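Ketol-acid reductoisomerase (NAD(+)) (uncultured archaeon GZfos26G2, PDB 4XDY) catalyses the magnesium-dependent methyl migration and NADH-linked reduction of (S)-2-acetolactate to (R)-2,3-dihydroxyisovalerate in branched-chain amino acid biosynthesis. Local coordinates at residues R15-G23 with A74-L85. Numbering follows the deposited sequence.
With NAI (1,4-dihydronicotinamide adenine dinucleotide), chain E.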
ATOM      1  N   ARG A  15      21.113   0.337  29.523  1.00 36.47           N
ATOM      2  CA  ARG A  15      20.859   0.635  30.955  1.00 42.78           C
ATOM      3  C   ARG A  15      21.617   1.845  31.502  1.00 40.92           C
ATOM      4  O   ARG A  15      21.082   2.644  32.191  1.00 48.73           O
ATOM      5  CB  ARG A  15      21.195  -0.599  31.823  1.00 45.99           C
ATOM      6  N   ASP A  16      22.870   2.023  31.244  1.00 42.94           N
ATOM      7  CA  ASP A  16      23.476   3.238  31.832  1.00 52.65           C
ATOM      8  C   ASP A  16      24.027   4.102  30.685  1.00 56.11           C
ATOM      9  O   ASP A  16      25.149   4.626  30.730  1.00 49.10           O
ATOM     10  CB  ASP A  16      24.559   2.844  32.810  1.00 61.85           C
ATOM     11  CG  ASP A  16      25.298   1.629  32.335  1.00 68.75           C
ATOM     12  OD1 ASP A  16      25.422   1.486  31.088  1.00 69.53           O
ATOM     13  OD2 ASP A  16      25.681   0.794  33.178  1.00 71.04           O
ATOM     14  N   LYS A  17      23.239   4.227  29.626  1.00 41.19           N
ATOM     15  CA  LYS A  17      23.669   5.109  28.574  1.00 41.23           C
ATOM     16  C   LYS A  17      22.534   6.102  28.328  1.00 33.23           C
ATOM     17  O   LYS A  17      21.357   5.764  28.446  1.00 39.18           O
ATOM     18  CB  LYS A  17      24.035   4.313  27.330  1.00 37.12           C
ATOM     19  CG  LYS A  17      25.473   3.882  27.387  1.00 42.41           C
ATOM     20  CD  LYS A  17      25.847   2.985  26.264  1.00 39.74           C
ATOM     21  CE  LYS A  17      27.253   2.446  26.469  1.00 36.12           C
ATOM     22  NZ  LYS A  17      28.329   3.397  26.147  1.00 35.46           N
ATOM     23  N   THR A  18      22.943   7.315  28.030  1.00 31.86           N
ATOM     24  CA  THR A  18      22.032   8.356  27.573  1.00 28.85           C
ATOM     25  C   THR A  18      22.198   8.505  26.037  1.00 25.41           C
ATOM     26  O   THR A  18      23.329   8.606  25.521  1.00 27.40           O
ATOM     27  CB  THR A  18      22.409   9.663  28.270  1.00 30.78           C
ATOM     28  OG1 THR A  18      22.122   9.487  29.668  1.00 34.74           O
ATOM     29  CG2 THR A  18      21.600  10.848  27.707  1.00 28.91           C
ATOM     30  N   ILE A  19      21.065   8.523  25.383  1.00 27.56           N
ATOM     31  CA  ILE A  19      21.005   8.761  23.926  1.00 26.65           C
ATOM     32  C   ILE A  19      20.546  10.209  23.697  1.00 22.31           C
ATOM     33  O   ILE A  19      19.408  10.585  24.125  1.00 24.68           O
ATOM     34  CB  ILE A  19      19.954   7.856  23.234  1.00 25.94           C
ATOM     35  CG1 ILE A  19      19.973   6.393  23.715  1.00 31.09           C
ATOM     36  CG2 ILE A  19      20.028   8.060  21.678  1.00 26.08           C
ATOM     37  CD1 ILE A  19      21.263   5.759  23.494  1.00 33.43           C
ATOM     38  N   ALA A  20      21.389  10.969  23.038  1.00 23.13           N
ATOM     39  CA  ALA A  20      21.053  12.316  22.574  1.00 24.97           C
ATOM     40  C   ALA A  20      20.513  12.215  21.152  1.00 23.08           C
ATOM     41  O   ALA A  20      21.262  11.897  20.241  1.00 24.86           O
ATOM     42  CB  ALA A  20      22.261  13.203  22.607  1.00 25.16           C
ATOM     43  N   VAL A  21      19.225  12.435  21.014  1.00 21.87           N
ATOM     44  CA  VAL A  21      18.560  12.395  19.680  1.00 23.27           C
ATOM     45  C   VAL A  21      18.559  13.801  19.123  1.00 23.27           C
ATOM     46  O   VAL A  21      17.891  14.671  19.695  1.00 23.90           O
ATOM     47  CB  VAL A  21      17.161  11.819  19.765  1.00 23.40           C
ATOM     48  CG1 VAL A  21      16.413  11.984  18.428  1.00 25.10           C
ATOM     49  CG2 VAL A  21      17.201  10.336  20.179  1.00 28.15           C
ATOM     50  N   MET A  22      19.337  14.016  18.057  1.00 22.21           N
ATOM     51  CA  MET A  22      19.428  15.295  17.386  1.00 23.40           C
ATOM     52  C   MET A  22      18.363  15.392  16.277  1.00 22.02           C
ATOM     53  O   MET A  22      18.442  14.691  15.292  1.00 20.92           O
ATOM     54  CB  MET A  22      20.792  15.516  16.807  1.00 22.31           C
ATOM     55  CG  MET A  22      21.982  15.162  17.731  1.00 27.89           C
ATOM     56  SD  MET A  22      21.829  16.118  19.258  1.00 26.46           S
ATOM     57  CE  MET A  22      23.538  16.038  19.781  1.00 28.96           C
ATOM     58  N   GLY A  23      17.461  16.347  16.403  1.00 22.03           N
ATOM     59  CA  GLY A  23      16.303  16.470  15.498  1.00 22.21           C
ATOM     60  C   GLY A  23      15.103  15.732  15.912  1.00 21.85           C
ATOM     61  O   GLY A  23      15.107  14.510  15.909  1.00 25.73           O
ATOM     62  N   ALA A  74      23.313  18.933  24.109  1.00 31.42           N
ATOM     63  CA  ALA A  74      22.823  17.579  23.988  1.00 28.79           C
ATOM     64  C   ALA A  74      23.942  16.615  23.635  1.00 25.97           C
ATOM     65  O   ALA A  74      23.983  15.499  24.161  1.00 30.47           O
ATOM     66  CB  ALA A  74      21.703  17.516  22.947  1.00 26.44           C
ATOM     67  N   ALA A  75      24.855  17.033  22.786  1.00 25.61           N
ATOM     68  CA  ALA A  75      25.940  16.193  22.350  1.00 27.98           C
ATOM     69  C   ALA A  75      26.898  15.917  23.525  1.00 31.79           C
ATOM     70  O   ALA A  75      27.482  14.866  23.625  1.00 29.24           O
ATOM     71  CB  ALA A  75      26.726  16.836  21.281  1.00 27.49           C
ATOM     72  N   GLU A  76      27.074  16.929  24.352  1.00 30.69           N
ATOM     73  CA  GLU A  76      27.876  16.814  25.582  1.00 33.52           C
ATOM     74  C   GLU A  76      27.307  15.746  26.493  1.00 31.62           C
ATOM     75  O   GLU A  76      28.034  14.903  26.984  1.00 35.02           O
ATOM     76  CB  GLU A  76      27.927  18.198  26.295  1.00 38.62           C
ATOM     77  CG  GLU A  76      29.024  18.299  27.336  1.00 51.62           C
ATOM     78  CD  GLU A  76      29.406  19.736  27.685  1.00 58.47           C
ATOM     79  OE1 GLU A  76      28.845  20.730  27.131  1.00 61.18           O
ATOM     80  OE2 GLU A  76      30.310  19.847  28.523  1.00 70.03           O
ATOM     81  N   LYS A  77      26.007  15.698  26.638  1.00 26.49           N
ATOM     82  CA  LYS A  77      25.391  14.843  27.543  1.00 31.59           C
ATOM     83  C   LYS A  77      25.216  13.396  27.011  1.00 35.61           C
ATOM     84  O   LYS A  77      25.061  12.437  27.757  1.00 31.72           O
ATOM     85  CB  LYS A  77      24.053  15.485  27.853  1.00 34.06           C
ATOM     86  CG  LYS A  77      23.260  14.707  28.839  1.00 42.05           C
ATOM     87  CD  LYS A  77      22.305  15.548  29.673  1.00 48.00           C
ATOM     88  CE  LYS A  77      21.549  14.549  30.570  1.00 52.93           C
ATOM     89  NZ  LYS A  77      20.790  15.216  31.639  1.00 59.00           N
ATOM     90  N   GLY A  78      25.143  13.230  25.696  1.00 28.92           N
ATOM     91  CA  GLY A  78      24.836  11.903  25.198  1.00 30.13           C
ATOM     92  C   GLY A  78      26.071  11.003  25.170  1.00 28.54           C
ATOM     93  O   GLY A  78      27.123  11.399  24.710  1.00 26.74           O
ATOM     94  N   ASP A  79      25.862   9.761  25.572  1.00 27.92           N
ATOM     95  CA  ASP A  79      26.841   8.712  25.312  1.00 28.10           C
ATOM     96  C   ASP A  79      26.747   8.252  23.841  1.00 28.34           C
ATOM     97  O   ASP A  79      27.732   7.825  23.257  1.00 28.33           O
ATOM     98  CB  ASP A  79      26.544   7.532  26.218  1.00 27.38           C
ATOM     99  CG  ASP A  79      26.660   7.905  27.695  1.00 31.04           C
ATOM    100  OD1 ASP A  79      27.722   8.423  28.012  1.00 28.74           O
ATOM    101  OD2 ASP A  79      25.669   7.806  28.452  1.00 29.34           O
ATOM    102  N   VAL A  80      25.506   8.282  23.329  1.00 25.02           N
ATOM    103  CA  VAL A  80      25.210   8.050  21.906  1.00 25.40           C
ATOM    104  C   VAL A  80      24.663   9.357  21.359  1.00 23.38           C
ATOM    105  O   VAL A  80      23.746   9.907  21.916  1.00 24.55           O
ATOM    106  CB  VAL A  80      24.201   6.898  21.678  1.00 25.15           C
ATOM    107  CG1 VAL A  80      23.997   6.679  20.168  1.00 26.17           C
ATOM    108  CG2 VAL A  80      24.727   5.618  22.294  1.00 24.48           C
ATOM    109  N   VAL A  81      25.297   9.852  20.299  1.00 24.08           N
ATOM    110  CA  VAL A  81      24.851  11.096  19.659  1.00 24.83           C
ATOM    111  C   VAL A  81      24.209  10.680  18.315  1.00 21.68           C
ATOM    112  O   VAL A  81      24.913  10.262  17.425  1.00 20.25           O
ATOM    113  CB  VAL A  81      26.001  12.046  19.426  1.00 26.43           C
ATOM    114  CG1 VAL A  81      25.551  13.292  18.652  1.00 26.38           C
ATOM    115  CG2 VAL A  81      26.597  12.507  20.771  1.00 26.97           C
ATOM    116  N   HIS A  82      22.886  10.686  18.303  1.00 22.37           N
ATOM    117  CA  HIS A  82      22.154  10.012  17.236  1.00 21.81           C
ATOM    118  C   HIS A  82      21.540  11.093  16.337  1.00 20.66           C
ATOM    119  O   HIS A  82      20.625  11.816  16.777  1.00 20.26           O
ATOM    120  CB  HIS A  82      21.097   9.156  17.864  1.00 22.63           C
ATOM    121  CG  HIS A  82      20.290   8.343  16.904  1.00 20.93           C
ATOM    122  ND1 HIS A  82      20.735   8.014  15.653  1.00 22.45           N
ATOM    123  CD2 HIS A  82      19.089   7.735  17.035  1.00 22.70           C
ATOM    124  CE1 HIS A  82      19.846   7.246  15.052  1.00 20.95           C
ATOM    125  NE2 HIS A  82      18.835   7.080  15.855  1.00 20.64           N
ATOM    126  N   ILE A  83      22.076  11.183  15.129  1.00 21.82           N
ATOM    127  CA  ILE A  83      21.825  12.310  14.203  1.00 21.29           C
ATOM    128  C   ILE A  83      20.573  11.974  13.399  1.00 20.35           C
ATOM    129  O   ILE A  83      20.631  11.130  12.511  1.00 20.58           O
ATOM    130  CB  ILE A  83      23.048  12.631  13.375  1.00 21.11           C
ATOM    131  CG1 ILE A  83      24.170  13.170  14.302  1.00 22.55           C
ATOM    132  CG2 ILE A  83      22.739  13.750  12.366  1.00 21.09           C
ATOM    133  CD1 ILE A  83      25.482  13.366  13.641  1.00 25.27           C
ATOM    134  N   LEU A  84      19.463  12.622  13.765  1.00 19.57           N
ATOM    135  CA  LEU A  84      18.181  12.468  13.049  1.00 19.63           C
ATOM    136  C   LEU A  84      17.690  13.831  12.498  1.00 19.67           C
ATOM    137  O   LEU A  84      16.521  14.100  12.455  1.00 21.52           O
ATOM    138  CB  LEU A  84      17.158  11.739  13.886  1.00 19.46           C
ATOM    139  CG  LEU A  84      17.465  10.291  14.258  1.00 19.57           C
ATOM    140  CD1 LEU A  84      16.439   9.673  15.187  1.00 19.80           C
ATOM    141  CD2 LEU A  84      17.657   9.435  13.010  1.00 19.95           C
ATOM    142  N   LEU A  85      18.668  14.596  12.020  1.00 20.79           N
ATOM    143  CA  LEU A  85      18.450  15.787  11.292  1.00 21.74           C
ATOM    144  C   LEU A  85      18.341  15.453   9.783  1.00 20.42           C
ATOM    145  O   LEU A  85      18.850  14.454   9.332  1.00 19.13           O
ATOM    146  CB  LEU A  85      19.609  16.737  11.540  1.00 21.16           C
ATOM    147  CG  LEU A  85      19.740  17.268  12.966  1.00 23.51           C
ATOM    148  CD1 LEU A  85      21.141  17.786  13.228  1.00 24.79           C
ATOM    149  CD2 LEU A  85      18.747  18.353  13.245  1.00 25.27           C
TER
HETATM  150  PA  NAI E 403      13.364  15.856   9.436  1.00 22.31           P
HETATM  151  O1A NAI E 403      13.390  16.465   8.025  1.00 23.40           O
HETATM  152  O2A NAI E 403      12.092  15.423  10.023  1.00 22.92           O
HETATM  153  O5B NAI E 403      14.247  16.857  10.340  1.00 24.26           O
HETATM  154  C5B NAI E 403      14.337  16.645  11.778  1.00 24.35           C
HETATM  155  C4B NAI E 403      14.262  18.032  12.486  1.00 25.09           C
HETATM  156  O4B NAI E 403      15.458  18.707  12.112  1.00 24.90           O
HETATM  157  C3B NAI E 403      13.117  19.001  12.089  1.00 23.72           C
HETATM  158  O3B NAI E 403      11.927  18.555  12.740  1.00 25.97           O
HETATM  159  C2B NAI E 403      13.669  20.341  12.528  1.00 27.28           C
HETATM  160  O2B NAI E 403      13.302  20.552  13.893  1.00 26.19           O
HETATM  161  C1B NAI E 403      15.194  20.105  12.392  1.00 29.12           C
HETATM  162  N9A NAI E 403      15.750  20.890  11.302  1.00 27.03           N
HETATM  163  C8A NAI E 403      15.178  20.954  10.026  1.00 27.60           C
HETATM  164  N7A NAI E 403      15.913  21.753   9.265  1.00 26.31           N
HETATM  165  C5A NAI E 403      16.922  22.224  10.045  1.00 26.91           C
HETATM  166  C6A NAI E 403      18.024  23.148   9.852  1.00 26.53           C
HETATM  167  N6A NAI E 403      18.231  23.764   8.680  1.00 31.57           N
HETATM  168  N1A NAI E 403      18.907  23.368  10.862  1.00 29.96           N
HETATM  169  C2A NAI E 403      18.724  22.790  12.068  1.00 27.80           C
HETATM  170  N3A NAI E 403      17.754  21.937  12.347  1.00 26.65           N
HETATM  171  C4A NAI E 403      16.816  21.631  11.377  1.00 26.83           C
HETATM  172  O3  NAI E 403      14.422  14.539   9.386  1.00 22.54           O
HETATM  173  PN  NAI E 403      13.913  12.990   9.054  1.00 23.26           P
HETATM  174  O1N NAI E 403      13.136  12.964   7.752  1.00 23.02           O
HETATM  175  O2N NAI E 403      13.275  12.504  10.286  1.00 19.33           O
HETATM  176  O5D NAI E 403      15.345  12.420   8.695  1.00 21.81           O
HETATM  177  C5D NAI E 403      16.276  12.116   9.788  1.00 22.16           C
HETATM  178  C4D NAI E 403      17.324  11.030   9.350  1.00 21.21           C
HETATM  179  O4D NAI E 403      16.538   9.823   9.281  1.00 21.51           O
HETATM  180  C3D NAI E 403      17.921  11.196   7.966  1.00 20.57           C
HETATM  181  O3D NAI E 403      19.264  10.700   7.950  1.00 19.39           O
HETATM  182  C2D NAI E 403      17.043  10.338   7.024  1.00 20.24           C
HETATM  183  O2D NAI E 403      17.644   9.909   5.805  1.00 19.19           O
HETATM  184  C1D NAI E 403      16.712   9.190   7.955  1.00 23.42           C
HETATM  185  N1N NAI E 403      15.503   8.395   7.708  1.00 20.72           N
HETATM  186  C2N NAI E 403      14.316   9.034   7.636  1.00 23.74           C
HETATM  187  C3N NAI E 403      13.170   8.348   7.438  1.00 20.94           C
HETATM  188  C7N NAI E 403      11.922   9.047   7.473  1.00 23.75           C
HETATM  189  O7N NAI E 403      11.728  10.286   7.271  1.00 27.39           O
HETATM  190  N7N NAI E 403      10.949   8.335   7.983  1.00 20.89           N
HETATM  191  C4N NAI E 403      13.245   6.907   7.325  1.00 24.08           C
HETATM  192  C5N NAI E 403      14.497   6.286   7.634  1.00 24.25           C
HETATM  193  C6N NAI E 403      15.596   7.071   7.783  1.00 22.46           C
HETATM  194  O   HOH W   1      28.146   4.723  23.618  1.00 31.83           O
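Met-22 folds back over Ala-74 and Ala-75 at the end of helix 71-77. The chain bends at chi2 (-57°), which turns SD and CE back over the sheet face, between Val-81 and the last turn of the helix. Met-22 CE lies 3.6 Å from Ala-75 CB and also touches Val-81 CG1, while SD rests against Ala-74 CB. Ala-20, on the same face of the sheet, brings its CB to 3.3 Å from Ala-74 O. Gly-78 passes close by; a side chain there would run into Ala-20 CB.

On the other face, Ile-19 and Val-80 lie side by side and point the same way, with Ile-19 CD1 3.6 Å from Val-80 CB. Farther along, Val-21 CG1 meets Leu-84 CD1. Leu-84 CG lies 3.8 Å above the plane of the His-82 ring, over the ring centre.

Between the faces, strands 18-22 and 80-83 pair in parallel through a ladder of backbone bonds. Just before the ladder, the Asp-79 side chain ties down Thr-18. Asp-79 OD2 accepts Thr-18 N through the anti lone pair at 2.8 Å, in a nearly straight bond (174°). Thr-18 O in turn accepts from both Asp-79 N and Val-80 N. With an alanine here the carboxylate is gone, and Thr-18 N would probably lose its acceptor, leaving the start of the strand less firmly held. A water also bridges Lys-17 NZ and Asp-79 O.

At the far end, Gly-23 probably opens the glycine-rich turn of the Rossmann type; a CB there would clash with Leu-84 O. Leu-85 CD2 reaches NAI O4B at 3.5 Å. The pair belongs to the parallel core of the Rossmann domain. Strand 41-50 flanks 18-22, strand 107-110 flanks 80-83, and helix 90-98 packs on Val-81, Ile-83 and Leu-85.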